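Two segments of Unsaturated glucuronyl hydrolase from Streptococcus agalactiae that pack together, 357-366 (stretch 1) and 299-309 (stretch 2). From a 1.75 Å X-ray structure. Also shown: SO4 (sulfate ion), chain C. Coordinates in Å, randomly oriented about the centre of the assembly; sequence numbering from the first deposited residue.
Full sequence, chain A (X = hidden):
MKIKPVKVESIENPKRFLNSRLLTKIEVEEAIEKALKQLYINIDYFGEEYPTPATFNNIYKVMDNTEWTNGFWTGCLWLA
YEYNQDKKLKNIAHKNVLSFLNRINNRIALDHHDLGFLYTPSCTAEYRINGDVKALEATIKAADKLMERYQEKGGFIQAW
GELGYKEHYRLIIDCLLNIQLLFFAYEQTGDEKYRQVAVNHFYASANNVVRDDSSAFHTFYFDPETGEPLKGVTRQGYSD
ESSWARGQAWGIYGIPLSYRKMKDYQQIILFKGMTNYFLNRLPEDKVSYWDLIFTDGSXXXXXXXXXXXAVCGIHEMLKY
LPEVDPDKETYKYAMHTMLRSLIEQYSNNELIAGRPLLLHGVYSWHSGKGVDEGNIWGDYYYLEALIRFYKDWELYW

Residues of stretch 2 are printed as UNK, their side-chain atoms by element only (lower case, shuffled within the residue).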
# COMPACT_ATOMS: atom_id res chain seq x y z
N LEU A 357 3.23 13.28 8.01
CA LEU A 357 1.86 13.74 7.79
C LEU A 357 0.91 13.08 8.79
O LEU A 357 -0.08 13.69 9.21
CB LEU A 357 1.42 13.42 6.36
CG LEU A 357 2.28 13.90 5.19
CD1 LEU A 357 1.59 13.61 3.88
CD2 LEU A 357 2.58 15.41 5.32
N LEU A 358 1.24 11.85 9.16
CA LEU A 358 0.37 10.98 9.94
C LEU A 358 1.18 10.32 11.05
O LEU A 358 2.26 9.79 10.81
CB LEU A 358 -0.24 9.91 9.02
CG LEU A 358 -1.29 8.93 9.56
CD1 LEU A 358 -2.62 9.61 9.87
CD2 LEU A 358 -1.50 7.79 8.56
N LEU A 359 0.65 10.37 12.27
CA LEU A 359 1.33 9.81 13.44
C LEU A 359 0.83 8.41 13.76
O LEU A 359 -0.15 7.94 13.18
CB LEU A 359 1.14 10.73 14.65
CG LEU A 359 1.63 12.18 14.55
CD1 LEU A 359 1.10 13.02 15.71
CD2 LEU A 359 3.15 12.26 14.48
N HIS A 360 1.52 7.74 14.69
CA HIS A 360 1.08 6.48 15.29
C HIS A 360 0.97 5.30 14.32
O HIS A 360 -0.06 4.62 14.26
CB HIS A 360 -0.20 6.68 16.12
CG HIS A 360 -0.14 7.84 17.06
ND1 HIS A 360 0.70 7.86 18.16
CD2 HIS A 360 -0.80 9.02 17.07
CE1 HIS A 360 0.55 9.00 18.80
NE2 HIS A 360 -0.35 9.73 18.16
N GLY A 361 2.05 5.07 13.57
CA GLY A 361 2.21 3.85 12.79
C GLY A 361 3.13 2.89 13.51
O GLY A 361 3.76 3.25 14.52
N VAL A 362 3.19 1.65 13.03
CA VAL A 362 4.17 0.67 13.49
C VAL A 362 4.79 -0.01 12.27
O VAL A 362 4.09 -0.63 11.47
CB VAL A 362 3.57 -0.39 14.45
CG1 VAL A 362 4.60 -1.49 14.77
CG2 VAL A 362 3.10 0.27 15.74
N TYR A 363 6.10 0.16 12.13
CA TYR A 363 6.84 -0.42 11.02
C TYR A 363 7.10 -1.92 11.26
O TYR A 363 6.54 -2.76 10.56
CB TYR A 363 8.13 0.37 10.80
CG TYR A 363 9.05 -0.08 9.68
CD1 TYR A 363 8.64 -0.98 8.69
CD2 TYR A 363 10.35 0.43 9.59
CE1 TYR A 363 9.50 -1.37 7.67
CE2 TYR A 363 11.20 0.05 8.58
CZ TYR A 363 10.78 -0.84 7.62
OH TYR A 363 11.64 -1.21 6.61
N SER A 364 7.92 -2.23 12.26
CA SER A 364 8.21 -3.62 12.60
C SER A 364 8.35 -3.75 14.12
O SER A 364 9.37 -3.38 14.69
CB SER A 364 9.48 -4.10 11.89
OG SER A 364 9.66 -5.50 12.07
N TRP A 365 7.29 -4.25 14.76
CA TRP A 365 7.21 -4.25 16.22
C TRP A 365 8.31 -5.08 16.90
O TRP A 365 8.96 -4.60 17.83
CB TRP A 365 5.83 -4.75 16.66
CG TRP A 365 5.53 -4.56 18.12
CD1 TRP A 365 5.10 -3.41 18.72
CD2 TRP A 365 5.61 -5.55 19.15
NE1 TRP A 365 4.91 -3.62 20.07
CE2 TRP A 365 5.21 -4.93 20.35
CE3 TRP A 365 5.96 -6.91 19.17
CZ2 TRP A 365 5.18 -5.62 21.57
CZ3 TRP A 365 5.93 -7.59 20.38
CH2 TRP A 365 5.53 -6.94 21.57
N HIS A 366 8.52 -6.30 16.42
CA HIS A 366 9.49 -7.20 17.03
C HIS A 366 10.94 -6.74 16.86
O HIS A 366 11.78 -6.97 17.73
CB HIS A 366 9.31 -8.63 16.51
CG HIS A 366 8.18 -9.37 17.17
ND1 HIS A 366 7.05 -9.76 16.49
CD2 HIS A 366 8.02 -9.78 18.45
CE1 HIS A 366 6.23 -10.38 17.32
NE2 HIS A 366 6.80 -10.41 18.52
N UNK A 299 -3.55 -0.94 25.49
CA UNK A 299 -2.35 -0.12 25.67
C UNK A 299 -1.30 -0.32 24.59
O UNK A 299 -0.16 0.14 24.73
N UNK A 300 -1.67 -1.01 23.51
CA UNK A 300 -0.78 -1.25 22.38
C UNK A 300 -0.85 -0.09 21.39
O UNK A 300 -1.86 0.61 21.34
c UNK A 300 -0.87 -3.80 22.53
c UNK A 300 -1.14 -2.56 21.69
o UNK A 300 1.38 -3.81 21.71
n UNK A 300 0.95 -5.05 23.53
c UNK A 300 0.59 -4.22 22.56
N UNK A 301 0.23 0.14 20.61
CA UNK A 301 0.17 1.25 19.67
C UNK A 301 -0.72 0.94 18.47
O UNK A 301 -0.95 -0.22 18.14
c UNK A 301 1.52 -0.57 20.56
c UNK A 301 2.23 0.06 19.39
c UNK A 301 1.63 1.41 19.23
N UNK A 302 -1.22 1.99 17.82
CA UNK A 302 -1.97 1.82 16.59
C UNK A 302 -1.00 1.64 15.44
O UNK A 302 0.19 1.91 15.58
c UNK A 302 -4.57 2.36 18.02
n UNK A 302 -5.47 2.82 19.07
c UNK A 302 -6.73 3.21 18.88
n UNK A 302 -7.46 3.61 19.91
n UNK A 302 -7.27 3.20 17.66
c UNK A 302 -3.73 3.50 17.46
c UNK A 302 -2.85 3.05 16.31
N UNK A 303 -1.51 1.14 14.31
CA UNK A 303 -0.80 1.29 13.06
C UNK A 303 -1.71 2.01 12.08
O UNK A 303 -2.49 1.38 11.36
c UNK A 303 -0.32 -0.04 12.47
o UNK A 303 0.94 1.27 10.91
o UNK A 303 0.47 -0.80 10.35
c UNK A 303 0.42 0.15 11.15
N UNK A 304 -1.59 3.33 12.06
CA UNK A 304 -2.40 4.17 11.18
C UNK A 304 -2.14 3.88 9.71
O UNK A 304 -3.03 4.08 8.87
c UNK A 304 -2.72 6.06 12.81
o UNK A 304 -0.77 5.94 11.40
c UNK A 304 -2.17 5.66 11.45
N UNK A 305 -0.93 3.41 9.37
CA UNK A 305 -0.60 3.14 7.97
C UNK A 305 -1.47 2.02 7.40
O UNK A 305 -1.80 2.03 6.22
o UNK A 305 1.26 1.56 8.23
c UNK A 305 0.89 2.84 7.75
N UNK A 306 -1.84 1.06 8.25
CA UNK A 306 -2.72 -0.04 7.84
C UNK A 306 -4.11 0.51 7.52
O UNK A 306 -4.73 0.11 6.53
c UNK A 306 -2.81 -1.09 8.94
N UNK A 307 -4.58 1.43 8.34
CA UNK A 307 -5.89 2.03 8.16
C UNK A 307 -5.92 2.94 6.92
O UNK A 307 -6.88 2.88 6.13
c UNK A 307 -6.36 2.74 9.46
o UNK A 307 -6.52 1.75 10.49
c UNK A 307 -7.70 3.45 9.26
N UNK A 308 -4.87 3.73 6.71
CA UNK A 308 -4.77 4.57 5.51
C UNK A 308 -4.82 3.72 4.23
O UNK A 308 -5.55 4.04 3.29
c UNK A 308 -3.51 5.40 5.54
N UNK A 309 -4.06 2.63 4.23
CA UNK A 309 -4.01 1.70 3.10
C UNK A 309 -5.37 1.04 2.84
O UNK A 309 -5.81 0.95 1.68
o UNK A 309 -1.66 1.31 3.58
c UNK A 309 -2.73 -0.28 2.14
c UNK A 309 -2.90 0.63 3.34
S SO4 C . -5.52 2.06 24.82
O1 SO4 C . -6.97 2.14 24.86
O2 SO4 C . -5.09 0.94 23.99
O3 SO4 C . -4.96 3.30 24.27
O4 SO4 C . -5.00 1.86 26.17

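Position 299 has no side-chain atoms and a phi of 68°, which favours glycine. Nothing of stretch 1 lies near it. This is Gly299, and its N donates to O2 of the sulfate ion at 2.9 Å.

Position 300 has three carbons, the third carrying one oxygen and one nitrogen: an unbranched chain ending in an amide. Its oxygen lies 3.9 Å from Trp365 NE1, too far for a hydrogen bond. One methylene more than asparagine makes it Gln300.

Position 301 has three carbons that close a ring onto the backbone N. A ring carbon sits 3.8 Å from Val362 CG2. Only proline has this ring, so this is Pro301.

Position 302 has three carbons, a nitrogen, then a carbon carrying two more nitrogens. Its CB is 4.5 Å from His360 CB, but the end of the side chain leads away from stretch 1. That is a guanidinium group, hence Arg302.

Position 303 has two carbons, the second carrying two oxygens. One oxygen accepts from Val362 N at 3.1 Å. A short carboxylate identifies Asp303, and the accepting atom is OD2.

Position 304 has one carbon carrying one oxygen and one carbon. The oxygen is 2.7 Å from Leu359 O and 3.5 Å from Leu358 CD2. Branching at CB into a hydroxyl and a methyl gives Thr304.

Position 305 has one carbon, then one oxygen. Its side chain makes no close contact with stretch 1. This is Ser305; its OG donates to Asp303 OD2 at 2.7 Å.

Position 306 has a single carbon and does not reach stretch 1. It is Ala306.

Position 307 has one carbon carrying one oxygen and one carbon, without contact to stretch 1. It is Thr307.

Position 308 has a single carbon, 4.3 Å from Leu358 CD2. It is Ala308.

Position 309 again has one carbon carrying an oxygen and a carbon, out of reach of stretch 1. It is Thr309.

The contact centres on the start of the helix. Thr304 N donates to His360 O at 3.0 Å, while Thr304 OG1 donates to Leu359 O at 2.7 Å. Asp303 is the N-cap: its OD2 takes a weak bond from Ser305 N at 3.2 Å and also receives Val362 N, tying the cap to the strand. Gly361 CA lies 4.0 Å from Asp303 CA, so the backbones come close here. The apolar contacts of Val362 with Pro301 and Leu358 with Ala308 supplement these polar bonds.

Stretch 2, residues 299-309: GQPRDTSATAT
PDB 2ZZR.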